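Local coordinates for TATA-box-binding protein (Sulfolobus acidocaldarius, PDB 1MP9) that probably binds the TATA box promoter element near the transcription start and acts as a general factor for archaeal genes read by RNA polymerase, at residues 18-23 with 102-107; 48-53 with 61-66; 115-120 with 177-182; 123-128 with 139-144. One frame throughout, in Å; residues are numbered along the deposited sequence.

From the N terminus, strand 12-23 comes first; its end, 18-23, pairs with 102-107 in interaction 1. This closes a long loop that joins the first repeat to the strand leading into the second. Interaction 2 is nested inside that loop. It pairs 48-53 with 61-66 and closes the short loop of a hairpin in the same sheet. Farther along, interaction 3 closes a second long loop by setting 115-120 against helix 168-184. Interaction 4 closes a shorter one inside it, packing 123-128 on strand 141-145. Interactions 3 and 4 touch through L182, K181 and I178 on A124 and L128. Interactions 1 and 2 lie on one side of the chain's centre, 3 and 4 on the opposite side.

Interaction 1: 18-23 with 102-107; sequences IVATVT and PKIQIQ
This is the antiparallel strand pair near the middle of the saddle-shaped TBP sheet. Strand 12-23 of the first repeat runs beside strand 103-114, which leads into the second. T21 and Q105 form a hydrogen-bonded pair. T21 N reaches Q105 O at 2.8 Å, nearly straight at 168°, and Q105 N returns a bond of 2.8 Å to T21 O. Each donor lies in the plane of the carbonyl it meets. Q107 N adds a more bent bond to V19 O, at 148°. The bond from T23 N to K103 O is weak.

A20, V22, I104 and I106 share one face. V22 and I104 lie side by side, with V22 CG2 3.8 Å from I104 CG1. The other branch, V22 CG1, is anti to the backbone N and rests 3.7 Å from P102 CB. Helix 77-93 covers this face through L80 and V84. Strand 68-72 borders 12-23, with backbone hydrogen bonds from V22 to M69 and from A20 to V71.

T21 and Q105 point to the other face, which in TBPs is the concave DNA-binding side. The Q107 chain bends at chi2 (-52°) and crosses T21 obliquely, with Q107 CG 3.5 Å from T21 OG1. Q107 NE2 makes a weak bond to Q105 O. An alanine here would lose both, and would probably leave T21 less well packed. Q107 CB sits 3.4 Å from V19 O.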
loop_
_atom_site.group_PDB
_atom_site.type_symbol
_atom_site.label_atom_id
_atom_site.label_comp_id
_atom_site.label_asym_id
_atom_site.label_seq_id
_atom_site.Cartn_x
_atom_site.Cartn_y
_atom_site.Cartn_z
ATOM N N ILE A 18 6.324 -6.166 15.025
ATOM C CA ILE A 18 7.101 -7.159 14.308
ATOM C C ILE A 18 6.266 -8.439 14.299
ATOM O O ILE A 18 5.685 -8.808 15.323
ATOM C CB ILE A 18 8.427 -7.448 15.015
ATOM C CG1 ILE A 18 9.305 -6.190 15.014
ATOM C CG2 ILE A 18 9.135 -8.645 14.320
ATOM C CD1 ILE A 18 10.550 -6.325 15.834
ATOM N N VAL A 19 6.168 -9.087 13.148
ATOM C CA VAL A 19 5.449 -10.357 13.087
ATOM C C VAL A 19 6.538 -11.363 12.774
ATOM O O VAL A 19 7.268 -11.202 11.785
ATOM C CB VAL A 19 4.358 -10.409 11.948
ATOM C CG1 VAL A 19 3.641 -11.804 11.956
ATOM C CG2 VAL A 19 3.315 -9.328 12.162
ATOM N N ALA A 20 6.668 -12.384 13.619
ATOM C CA ALA A 20 7.692 -13.399 13.388
ATOM C C ALA A 20 7.117 -14.809 13.555
ATOM O O ALA A 20 6.071 -15.005 14.172
ATOM C CB ALA A 20 8.900 -13.207 14.384
ATOM N N THR A 21 7.863 -15.766 13.037
ATOM C CA THR A 21 7.520 -17.169 13.080
ATOM C C THR A 21 8.537 -17.943 13.922
ATOM O O THR A 21 9.739 -17.662 13.867
ATOM C CB THR A 21 7.509 -17.727 11.648
ATOM O OG1 THR A 21 6.248 -17.426 11.050
ATOM C CG2 THR A 21 7.693 -19.203 11.646
ATOM N N VAL A 22 8.052 -18.897 14.721
ATOM C CA VAL A 22 8.927 -19.728 15.526
ATOM C C VAL A 22 8.507 -21.151 15.244
ATOM O O VAL A 22 7.370 -21.537 15.537
ATOM C CB VAL A 22 8.794 -19.468 17.046
ATOM C CG1 VAL A 22 9.725 -20.427 17.819
ATOM C CG2 VAL A 22 9.155 -18.053 17.359
ATOM N N THR A 23 9.413 -21.928 14.661
ATOM C CA THR A 23 9.086 -23.304 14.331
ATOM C C THR A 23 9.457 -24.207 15.489
ATOM O O THR A 23 10.606 -24.222 15.930
ATOM C CB THR A 23 9.805 -23.739 13.054
ATOM O OG1 THR A 23 9.504 -22.803 12.006
ATOM C CG2 THR A 23 9.330 -25.110 12.622
ATOM N N PRO A 102 14.547 -23.729 18.798
ATOM C CA PRO A 102 13.622 -23.250 17.769
ATOM C C PRO A 102 14.204 -22.022 17.091
ATOM O O PRO A 102 14.817 -21.183 17.736
ATOM C CB PRO A 102 12.365 -22.925 18.564
ATOM C CG PRO A 102 12.921 -22.503 19.914
ATOM C CD PRO A 102 13.983 -23.553 20.147
ATOM N N LYS A 103 14.037 -21.918 15.785
ATOM C CA LYS A 103 14.557 -20.754 15.091
ATOM C C LYS A 103 13.440 -19.724 14.974
ATOM O O LYS A 103 12.271 -20.071 14.867
ATOM C CB LYS A 103 15.069 -21.121 13.692
ATOM C CG LYS A 103 16.320 -22.002 13.677
ATOM C CD LYS A 103 16.797 -22.212 12.244
ATOM C CE LYS A 103 18.069 -23.049 12.175
ATOM N NZ LYS A 103 18.519 -23.261 10.762
ATOM N N ILE A 104 13.828 -18.459 14.969
ATOM C CA ILE A 104 12.893 -17.358 14.879
ATOM C C ILE A 104 13.099 -16.633 13.565
ATOM O O ILE A 104 14.194 -16.154 13.311
ATOM C CB ILE A 104 13.149 -16.357 16.007
ATOM C CG1 ILE A 104 12.841 -16.994 17.360
ATOM C CG2 ILE A 104 12.326 -15.113 15.792
ATOM C CD1 ILE A 104 13.151 -16.059 18.533
ATOM N N GLN A 105 12.067 -16.541 12.739
ATOM C CA GLN A 105 12.199 -15.827 11.481
ATOM C C GLN A 105 11.235 -14.649 11.404
ATOM O O GLN A 105 10.022 -14.795 11.603
ATOM C CB GLN A 105 11.950 -16.759 10.282
ATOM C CG GLN A 105 12.865 -17.972 10.271
ATOM C CD GLN A 105 12.755 -18.821 9.008
ATOM O OE1 GLN A 105 13.088 -18.369 7.909
ATOM N NE2 GLN A 105 12.300 -20.065 9.163
ATOM N N ILE A 106 11.765 -13.476 11.107
ATOM C CA ILE A 106 10.898 -12.319 10.973
ATOM C C ILE A 106 10.142 -12.392 9.659
ATOM O O ILE A 106 10.734 -12.564 8.582
ATOM C CB ILE A 106 11.685 -10.991 11.032
ATOM C CG1 ILE A 106 12.267 -10.823 12.431
ATOM C CG2 ILE A 106 10.739 -9.795 10.702
ATOM C CD1 ILE A 106 13.042 -9.536 12.654
ATOM N N GLN A 107 8.826 -12.272 9.760
ATOM C CA GLN A 107 7.949 -12.291 8.597
ATOM C C GLN A 107 7.658 -10.887 8.097
ATOM O O GLN A 107 7.596 -10.674 6.907
ATOM C CB GLN A 107 6.618 -12.989 8.915
ATOM C CG GLN A 107 6.800 -14.438 9.327
ATOM C CD GLN A 107 7.625 -15.185 8.307
ATOM O OE1 GLN A 107 7.335 -15.129 7.124
ATOM N NE2 GLN A 107 8.669 -15.877 8.754
#

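Interaction 2: 48-53 with 61-66; sequences PGLIFR and SLIFKS
The F64 ring lies against the turn into strand 50-54. Its CG is anti to the carbonyl carbon (chi1 -58°), which brings the CE2 side of the ring beside P48 and G49. P48 CG comes up at the ring edge, 4.0 Å from F64 CE2. G49 N approaches the same F64 CE2 obliquely at 3.8 Å. A CB on G49 would fall 2.9 Å from F64 CE2, a clash, so the ring can sit this close because G49 has no side chain. An alanine in place of F64 would probably cost P48 and G49 this packing and loosen the turn.

I51 and L62 point to the same face as each other and lie side by side, with I51 CG1 3.8 Å from L62 CD2. I51 CG2 also sits over the centre of the R53 guanidinium, 3.5 Å above its plane. F126 of the second subunit packs on L62.

L50, F52, S61 and I63 point to the opposite face. F52 CB and S61 CB are 3.9 Å apart. F52 CG is anti to the backbone N, and the ring leads on to T90 and L91 of helix 77-93.

Four backbone bonds hold the strands. The straightest runs from F52 N to S61 O at 2.7 Å and 174°, nearly along the C=O axis. Beyond the strands, one water bridges P48 O and K65 N.

The arrangement is a beta hairpin at the edge of the TBP saddle. In relatives bound to DNA, a phenylalanine at the matching place wedges between base pairs, and F64 is consistent with that role.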
loop_
_atom_site.group_PDB
_atom_site.type_symbol
_atom_site.label_atom_id
_atom_site.label_comp_id
_atom_site.label_asym_id
_atom_site.label_seq_id
_atom_site.Cartn_x
_atom_site.Cartn_y
_atom_site.Cartn_z
ATOM N N PRO A 48 -7.989 -21.660 13.314
ATOM C CA PRO A 48 -7.160 -22.881 13.368
ATOM C C PRO A 48 -6.074 -22.959 14.410
ATOM O O PRO A 48 -5.601 -24.063 14.730
ATOM C CB PRO A 48 -6.597 -23.012 11.962
ATOM C CG PRO A 48 -6.555 -21.584 11.459
ATOM C CD PRO A 48 -7.717 -20.861 12.100
ATOM N N GLY A 49 -5.683 -21.813 14.961
ATOM C CA GLY A 49 -4.627 -21.838 15.955
ATOM C C GLY A 49 -5.048 -21.575 17.380
ATOM O O GLY A 49 -6.106 -20.998 17.627
ATOM N N LEU A 50 -4.206 -22.024 18.317
ATOM C CA LEU A 50 -4.404 -21.792 19.735
ATOM C C LEU A 50 -3.832 -20.381 19.965
ATOM O O LEU A 50 -2.720 -20.053 19.502
ATOM C CB LEU A 50 -3.612 -22.821 20.588
ATOM C CG LEU A 50 -3.813 -22.724 22.103
ATOM C CD1 LEU A 50 -3.738 -24.140 22.713
ATOM C CD2 LEU A 50 -2.767 -21.782 22.727
ATOM N N ILE A 51 -4.581 -19.561 20.695
ATOM C CA ILE A 51 -4.182 -18.178 20.963
ATOM C C ILE A 51 -3.624 -18.044 22.369
ATOM O O ILE A 51 -4.331 -18.274 23.360
ATOM C CB ILE A 51 -5.390 -17.246 20.781
ATOM C CG1 ILE A 51 -5.927 -17.444 19.372
ATOM C CG2 ILE A 51 -4.987 -15.758 21.074
ATOM C CD1 ILE A 51 -7.310 -16.843 19.094
ATOM N N PHE A 52 -2.347 -17.683 22.443
ATOM C CA PHE A 52 -1.631 -17.544 23.701
ATOM C C PHE A 52 -1.311 -16.063 23.857
ATOM O O PHE A 52 -0.578 -15.506 23.069
ATOM C CB PHE A 52 -0.350 -18.373 23.614
ATOM C CG PHE A 52 0.474 -18.375 24.868
ATOM C CD1 PHE A 52 0.630 -19.543 25.608
ATOM C CD2 PHE A 52 1.098 -17.206 25.317
ATOM C CE1 PHE A 52 1.390 -19.550 26.772
ATOM C CE2 PHE A 52 1.862 -17.207 26.487
ATOM C CZ PHE A 52 2.008 -18.374 27.211
ATOM N N ARG A 53 -1.872 -15.415 24.870
ATOM C CA ARG A 53 -1.631 -13.988 25.055
ATOM C C ARG A 53 -0.751 -13.709 26.249
ATOM O O ARG A 53 -0.929 -14.294 27.319
ATOM C CB ARG A 53 -2.957 -13.231 25.230
ATOM C CG ARG A 53 -3.883 -13.281 24.029
ATOM C CD ARG A 53 -5.201 -12.557 24.307
ATOM N NE ARG A 53 -5.980 -12.345 23.088
ATOM C CZ ARG A 53 -6.949 -13.148 22.651
ATOM N NH1 ARG A 53 -7.280 -14.241 23.332
ATOM N NH2 ARG A 53 -7.587 -12.856 21.527
ATOM N N SER A 61 0.559 -14.827 20.693
ATOM C CA SER A 61 1.198 -15.944 20.023
ATOM C C SER A 61 0.096 -16.834 19.490
ATOM O O SER A 61 -0.836 -17.177 20.218
ATOM C CB SER A 61 2.062 -16.721 21.016
ATOM O OG SER A 61 2.785 -17.735 20.335
ATOM N N LEU A 62 0.170 -17.173 18.213
ATOM C CA LEU A 62 -0.833 -18.062 17.606
ATOM C C LEU A 62 -0.073 -19.355 17.348
ATOM O O LEU A 62 0.926 -19.345 16.613
ATOM C CB LEU A 62 -1.347 -17.471 16.289
ATOM C CG LEU A 62 -1.843 -16.024 16.420
ATOM C CD1 LEU A 62 -2.204 -15.480 15.068
ATOM C CD2 LEU A 62 -3.082 -15.980 17.345
ATOM N N ILE A 63 -0.555 -20.451 17.948
ATOM C CA ILE A 63 0.107 -21.744 17.855
ATOM C C ILE A 63 -0.675 -22.736 16.999
ATOM O O ILE A 63 -1.820 -23.080 17.294
ATOM C CB ILE A 63 0.351 -22.303 19.294
ATOM C CG1 ILE A 63 1.199 -21.300 20.079
ATOM C CG2 ILE A 63 1.108 -23.634 19.257
ATOM C CD1 ILE A 63 1.299 -21.596 21.583
ATOM N N PHE A 64 -0.046 -23.190 15.928
ATOM C CA PHE A 64 -0.703 -24.121 15.022
ATOM C C PHE A 64 -0.304 -25.582 15.216
ATOM O O PHE A 64 0.755 -25.875 15.774
ATOM C CB PHE A 64 -0.470 -23.675 13.578
ATOM C CG PHE A 64 -0.975 -22.292 13.306
ATOM C CD1 PHE A 64 -0.166 -21.174 13.579
ATOM C CD2 PHE A 64 -2.293 -22.089 12.873
ATOM C CE1 PHE A 64 -0.674 -19.858 13.429
ATOM C CE2 PHE A 64 -2.807 -20.794 12.722
ATOM C CZ PHE A 64 -2.007 -19.684 12.998
ATOM N N LYS A 65 -1.174 -26.494 14.785
ATOM C CA LYS A 65 -0.921 -27.937 14.922
ATOM C C LYS A 65 0.417 -28.346 14.318
ATOM O O LYS A 65 1.044 -29.281 14.779
ATOM C CB LYS A 65 -2.028 -28.748 14.243
ATOM C CG LYS A 65 -3.391 -28.535 14.863
ATOM C CD LYS A 65 -4.458 -29.456 14.271
ATOM C CE LYS A 65 -4.707 -29.162 12.803
ATOM N NZ LYS A 65 -5.881 -29.938 12.290
ATOM N N SER A 66 0.854 -27.644 13.287
ATOM C CA SER A 66 2.128 -27.954 12.637
ATOM C C SER A 66 3.331 -27.605 13.490
ATOM O O SER A 66 4.459 -27.902 13.103
ATOM C CB SER A 66 2.236 -27.173 11.342
ATOM O OG SER A 66 2.344 -25.787 11.650
HETATM O O HOH W 1 -3.631 -25.366 13.580
#

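Interaction 3: 115-120 with 177-182; sequences LHVIVN and KIFDKL
A long helix lying on the convex side of the TBP saddle meets the connection after strand 103-114, which includes the short strand 118-119. Helix 168-184 offers F179 and L182, three residues apart. The connection offers L115, V117 and V119. The contact is wholly apolar and no hydrogen bond crosses it.

L115 uses its two methyls on different partners. L115 CD2 rests 4.2 Å from F179 CB, and the two side chains slide past each other in opposite directions. L115 CD1 lies 4.3 Å from L182 CD1. The same L182 methyl also meets V119, where L182 CD1 is 4.2 Å from V119 CG1 and the side chains cross at about a right angle. L182 CD1 therefore touches both L115 and V119.

F179 has CG anti to its backbone N (chi1 170°), which places the ring edge beside V117. V117 CG1 reaches the ring edge near its plane, 4.4 Å from F179 CE1. The ring also makes an edge-to-face stack with Y9 of the N-terminal arm.

The helical bond L182 N to I178 O, 2.8 Å, holds L182 one turn after I178. Beyond the contact, V188 of strand 188-189 touches both V117 and L182. M160 of strand 159-165 lies against L115 and I178. N120 ends the connection as the N-cap of helix 121-127, with its OD1 accepting from K123 N.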
loop_
_atom_site.group_PDB
_atom_site.type_symbol
_atom_site.label_atom_id
_atom_site.label_comp_id
_atom_site.label_asym_id
_atom_site.label_seq_id
_atom_site.Cartn_x
_atom_site.Cartn_y
_atom_site.Cartn_z
ATOM N N LEU A 115 9.132 12.353 8.650
ATOM C CA LEU A 115 10.161 12.971 7.812
ATOM C C LEU A 115 10.442 14.388 8.280
ATOM O O LEU A 115 11.460 14.943 7.934
ATOM C CB LEU A 115 9.725 13.029 6.350
ATOM C CG LEU A 115 9.536 11.685 5.650
ATOM C CD1 LEU A 115 9.029 11.939 4.225
ATOM C CD2 LEU A 115 10.849 10.932 5.610
ATOM N N HIS A 116 9.532 14.969 9.055
ATOM C CA HIS A 116 9.726 16.338 9.568
ATOM C C HIS A 116 9.804 17.419 8.520
ATOM O O HIS A 116 10.543 18.404 8.644
ATOM C CB HIS A 116 10.951 16.396 10.476
ATOM C CG HIS A 116 10.693 15.828 11.830
ATOM N ND1 HIS A 116 10.022 16.532 12.804
ATOM C CD2 HIS A 116 10.898 14.588 12.334
ATOM C CE1 HIS A 116 9.819 15.750 13.851
ATOM N NE2 HIS A 116 10.338 14.563 13.590
ATOM N N VAL A 117 9.029 17.222 7.464
ATOM C CA VAL A 117 8.920 18.186 6.388
ATOM C C VAL A 117 7.530 17.947 5.876
ATOM O O VAL A 117 6.989 16.876 6.083
ATOM C CB VAL A 117 9.881 17.872 5.201
ATOM C CG1 VAL A 117 11.286 17.950 5.658
ATOM C CG2 VAL A 117 9.540 16.457 4.600
ATOM N N ILE A 118 6.961 18.930 5.203
ATOM C CA ILE A 118 5.661 18.760 4.597
ATOM C C ILE A 118 5.907 18.160 3.204
ATOM O O ILE A 118 6.855 18.542 2.538
ATOM C CB ILE A 118 4.940 20.128 4.460
ATOM C CG1 ILE A 118 4.320 20.492 5.820
ATOM C CG2 ILE A 118 3.877 20.099 3.362
ATOM C CD1 ILE A 118 3.594 21.875 5.825
ATOM N N VAL A 119 5.052 17.233 2.776
ATOM C CA VAL A 119 5.212 16.607 1.466
ATOM C C VAL A 119 4.140 17.084 0.506
ATOM O O VAL A 119 2.968 17.069 0.833
ATOM C CB VAL A 119 5.136 15.056 1.599
ATOM C CG1 VAL A 119 5.489 14.368 0.243
ATOM C CG2 VAL A 119 6.118 14.611 2.706
ATOM N N ASN A 120 4.534 17.544 -0.675
ATOM C CA ASN A 120 3.531 17.958 -1.641
ATOM C C ASN A 120 3.135 16.663 -2.388
ATOM O O ASN A 120 3.814 16.249 -3.334
ATOM C CB ASN A 120 4.116 19.008 -2.618
ATOM C CG ASN A 120 3.067 19.566 -3.584
ATOM O OD1 ASN A 120 2.072 18.934 -3.843
ATOM N ND2 ASN A 120 3.305 20.748 -4.113
ATOM N N LYS A 177 15.696 6.662 1.406
ATOM C CA LYS A 177 15.568 6.661 -0.048
ATOM C C LYS A 177 14.421 7.532 -0.559
ATOM O O LYS A 177 14.620 8.351 -1.449
ATOM C CB LYS A 177 15.379 5.224 -0.556
ATOM C CG LYS A 177 15.519 5.030 -2.081
ATOM C CD LYS A 177 15.637 3.512 -2.382
ATOM C CE LYS A 177 15.355 3.174 -3.851
ATOM N NZ LYS A 177 15.636 1.728 -4.152
ATOM N N ILE A 178 13.219 7.376 -0.010
ATOM C CA ILE A 178 12.116 8.171 -0.498
ATOM C C ILE A 178 12.304 9.610 -0.118
ATOM O O ILE A 178 11.899 10.512 -0.850
ATOM C CB ILE A 178 10.736 7.605 -0.001
ATOM C CG1 ILE A 178 9.588 8.231 -0.799
ATOM C CG2 ILE A 178 10.566 7.827 1.456
ATOM C CD1 ILE A 178 9.558 7.830 -2.237
ATOM N N PHE A 179 12.941 9.848 1.026
ATOM C CA PHE A 179 13.207 11.221 1.453
ATOM C C PHE A 179 14.112 11.891 0.409
ATOM O O PHE A 179 13.840 12.981 -0.063
ATOM C CB PHE A 179 13.933 11.253 2.815
ATOM C CG PHE A 179 14.449 12.637 3.190
ATOM C CD1 PHE A 179 13.574 13.612 3.665
ATOM C CD2 PHE A 179 15.799 12.956 3.066
ATOM C CE1 PHE A 179 14.047 14.914 4.022
ATOM C CE2 PHE A 179 16.283 14.245 3.421
ATOM C CZ PHE A 179 15.389 15.223 3.902
ATOM N N ASP A 180 15.215 11.235 0.077
ATOM C CA ASP A 180 16.153 11.773 -0.899
ATOM C C ASP A 180 15.485 11.973 -2.246
ATOM O O ASP A 180 15.725 12.974 -2.914
ATOM C CB ASP A 180 17.335 10.819 -1.052
ATOM C CG ASP A 180 18.244 10.836 0.148
ATOM O OD1 ASP A 180 19.021 9.866 0.354
ATOM O OD2 ASP A 180 18.179 11.827 0.898
ATOM N N LYS A 181 14.635 11.040 -2.657
ATOM C CA LYS A 181 13.974 11.228 -3.934
ATOM C C LYS A 181 12.987 12.413 -3.844
ATOM O O LYS A 181 12.906 13.231 -4.763
ATOM C CB LYS A 181 13.254 9.940 -4.371
ATOM C CG LYS A 181 12.523 10.053 -5.734
ATOM C CD LYS A 181 13.473 10.435 -6.911
ATOM C CE LYS A 181 13.205 9.549 -8.134
ATOM N NZ LYS A 181 13.864 10.039 -9.407
ATOM N N LEU A 182 12.250 12.523 -2.737
ATOM C CA LEU A 182 11.329 13.640 -2.622
ATOM C C LEU A 182 12.078 14.984 -2.641
ATOM O O LEU A 182 11.594 15.957 -3.229
ATOM C CB LEU A 182 10.462 13.495 -1.365
ATOM C CG LEU A 182 9.487 12.325 -1.458
ATOM C CD1 LEU A 182 8.932 12.006 -0.043
ATOM C CD2 LEU A 182 8.360 12.638 -2.457
#

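Interaction 4: 123-128 with 139-144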
loop_
_atom_site.group_PDB
_atom_site.type_symbol
_atom_site.label_atom_id
_atom_site.label_comp_id
_atom_site.label_asym_id
_atom_site.label_seq_id
_atom_site.Cartn_x
_atom_site.Cartn_y
_atom_site.Cartn_z
ATOM N N LYS A 123 2.169 16.974 -6.228
ATOM C CA LYS A 123 3.353 17.098 -7.059
ATOM C C LYS A 123 4.147 15.811 -7.132
ATOM O O LYS A 123 4.593 15.422 -8.220
ATOM C CB LYS A 123 4.254 18.217 -6.555
ATOM C CG LYS A 123 5.457 18.479 -7.453
ATOM C CD LYS A 123 6.271 19.650 -6.924
ATOM C CE LYS A 123 7.448 19.964 -7.865
ATOM N NZ LYS A 123 8.214 21.123 -7.374
ATOM N N ALA A 124 4.343 15.161 -5.982
ATOM C CA ALA A 124 5.076 13.909 -5.931
ATOM C C ALA A 124 4.361 12.816 -6.759
ATOM O O ALA A 124 5.016 11.985 -7.421
ATOM C CB ALA A 124 5.241 13.431 -4.441
ATOM N N ALA A 125 3.031 12.823 -6.722
ATOM C CA ALA A 125 2.247 11.817 -7.435
ATOM C C ALA A 125 2.571 11.747 -8.922
ATOM O O ALA A 125 2.494 10.680 -9.517
ATOM C CB ALA A 125 0.778 12.066 -7.263
ATOM N N PHE A 126 2.920 12.872 -9.530
ATOM C CA PHE A 126 3.230 12.838 -10.940
ATOM C C PHE A 126 4.713 12.867 -11.276
ATOM O O PHE A 126 5.069 12.846 -12.444
ATOM C CB PHE A 126 2.492 13.962 -11.648
ATOM C CG PHE A 126 1.010 13.761 -11.676
ATOM C CD1 PHE A 126 0.151 14.739 -11.166
ATOM C CD2 PHE A 126 0.476 12.555 -12.121
ATOM C CE1 PHE A 126 -1.231 14.513 -11.088
ATOM C CE2 PHE A 126 -0.913 12.305 -12.047
ATOM C CZ PHE A 126 -1.767 13.289 -11.525
ATOM N N LEU A 127 5.590 12.931 -10.282
ATOM C CA LEU A 127 7.010 12.922 -10.590
ATOM C C LEU A 127 7.693 11.633 -10.102
ATOM O O LEU A 127 8.796 11.292 -10.544
ATOM C CB LEU A 127 7.704 14.165 -10.010
ATOM C CG LEU A 127 7.124 15.542 -10.432
ATOM C CD1 LEU A 127 7.872 16.639 -9.672
ATOM C CD2 LEU A 127 7.213 15.775 -11.950
ATOM N N LEU A 128 7.050 10.928 -9.168
ATOM C CA LEU A 128 7.591 9.671 -8.687
ATOM C C LEU A 128 7.001 8.650 -9.626
ATOM O O LEU A 128 6.088 8.940 -10.369
ATOM C CB LEU A 128 7.088 9.326 -7.275
ATOM C CG LEU A 128 7.586 10.070 -6.033
ATOM C CD1 LEU A 128 6.746 9.683 -4.800
ATOM C CD2 LEU A 128 9.033 9.734 -5.817
ATOM N N PRO A 139 -6.195 9.144 1.932
ATOM C CA PRO A 139 -5.544 10.448 2.084
ATOM C C PRO A 139 -4.042 10.552 1.820
ATOM O O PRO A 139 -3.504 11.649 1.636
ATOM C CB PRO A 139 -5.953 10.855 3.492
ATOM C CG PRO A 139 -5.884 9.507 4.224
ATOM C CD PRO A 139 -6.542 8.558 3.243
ATOM N N GLY A 140 -3.357 9.432 1.747
ATOM C CA GLY A 140 -1.934 9.527 1.492
ATOM C C GLY A 140 -1.551 9.030 0.110
ATOM O O GLY A 140 -2.429 8.701 -0.692
ATOM N N LEU A 141 -0.244 9.012 -0.156
ATOM C CA LEU A 141 0.332 8.528 -1.406
ATOM C C LEU A 141 0.882 7.131 -1.083
ATOM O O LEU A 141 1.574 6.946 -0.073
ATOM C CB LEU A 141 1.481 9.445 -1.850
ATOM C CG LEU A 141 2.147 9.104 -3.210
ATOM C CD1 LEU A 141 2.658 10.368 -3.881
ATOM C CD2 LEU A 141 3.273 8.129 -3.028
ATOM N N ILE A 142 0.568 6.147 -1.908
ATOM C CA ILE A 142 1.059 4.813 -1.654
ATOM C C ILE A 142 2.137 4.548 -2.687
ATOM O O ILE A 142 1.929 4.727 -3.888
ATOM C CB ILE A 142 -0.081 3.757 -1.769
ATOM C CG1 ILE A 142 -1.160 4.071 -0.733
ATOM C CG2 ILE A 142 0.479 2.329 -1.553
ATOM C CD1 ILE A 142 -2.393 3.156 -0.802
ATOM N N TYR A 143 3.293 4.126 -2.205
ATOM C CA TYR A 143 4.430 3.860 -3.073
ATOM C C TYR A 143 4.907 2.411 -2.873
ATOM O O TYR A 143 5.215 1.982 -1.749
ATOM C CB TYR A 143 5.559 4.842 -2.730
ATOM C CG TYR A 143 6.753 4.751 -3.634
ATOM C CD1 TYR A 143 6.758 5.398 -4.865
ATOM C CD2 TYR A 143 7.868 4.005 -3.276
ATOM C CE1 TYR A 143 7.859 5.306 -5.731
ATOM C CE2 TYR A 143 8.976 3.896 -4.130
ATOM C CZ TYR A 143 8.965 4.556 -5.359
ATOM O OH TYR A 143 10.049 4.503 -6.212
ATOM N N ARG A 144 4.907 1.646 -3.948
ATOM C CA ARG A 144 5.354 0.259 -3.898
ATOM C C ARG A 144 6.832 0.304 -4.316
ATOM O O ARG A 144 7.164 0.560 -5.489
ATOM C CB ARG A 144 4.539 -0.590 -4.875
ATOM C CG ARG A 144 4.906 -2.091 -4.779
ATOM C CD ARG A 144 4.008 -2.942 -5.661
ATOM N NE ARG A 144 4.349 -4.376 -5.583
ATOM C CZ ARG A 144 3.507 -5.385 -5.809
ATOM N NH1 ARG A 144 2.219 -5.167 -6.115
ATOM N NH2 ARG A 144 3.980 -6.634 -5.773
#
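The Y143 ring is the flat group across this contact. L128 CD1 comes to it obliquely, 4.3 Å from Y143 CD1. L152 of strand 150-154 also touches the Y143 side chain. A second ring, that of F126, turns to L62 of the second subunit.

L141 is the main side chain on the strand. Its CG is anti to the backbone N (chi1 -177°), which puts CD1 against A124 and A125 and CD2 against L128. L141 CD1 lies over the helix backbone, 3.8 Å from A125 N. L141 CD1 also meets A124 CB at 4.0 Å and A125 CB at 4.2 Å. The small alanines let the leucine come this close to the main chain. The other methyl, L141 CD2, is 4.2 Å from L128 CD1, and the two leucines cross obliquely. L128 CD1 thus touches both L141 and Y143.

Backbone bonds to A124 O hold L128 in place. A124 O accepts two of them, from L128 N at 2.9 Å and from L127 N at 3.1 Å. The other L128 methyl, CD2, packs against K181 CG of helix 168-184. L182 of that helix touches A124. K123 NZ bonds to Q46 O of the second subunit, so this corner also takes part in the dimer.

The pattern is a short helix packed on a strand near the edge of the sheet, in the second repeat of the TBP fold. In the first repeat, L50 meets helix 30-36 in a comparable way.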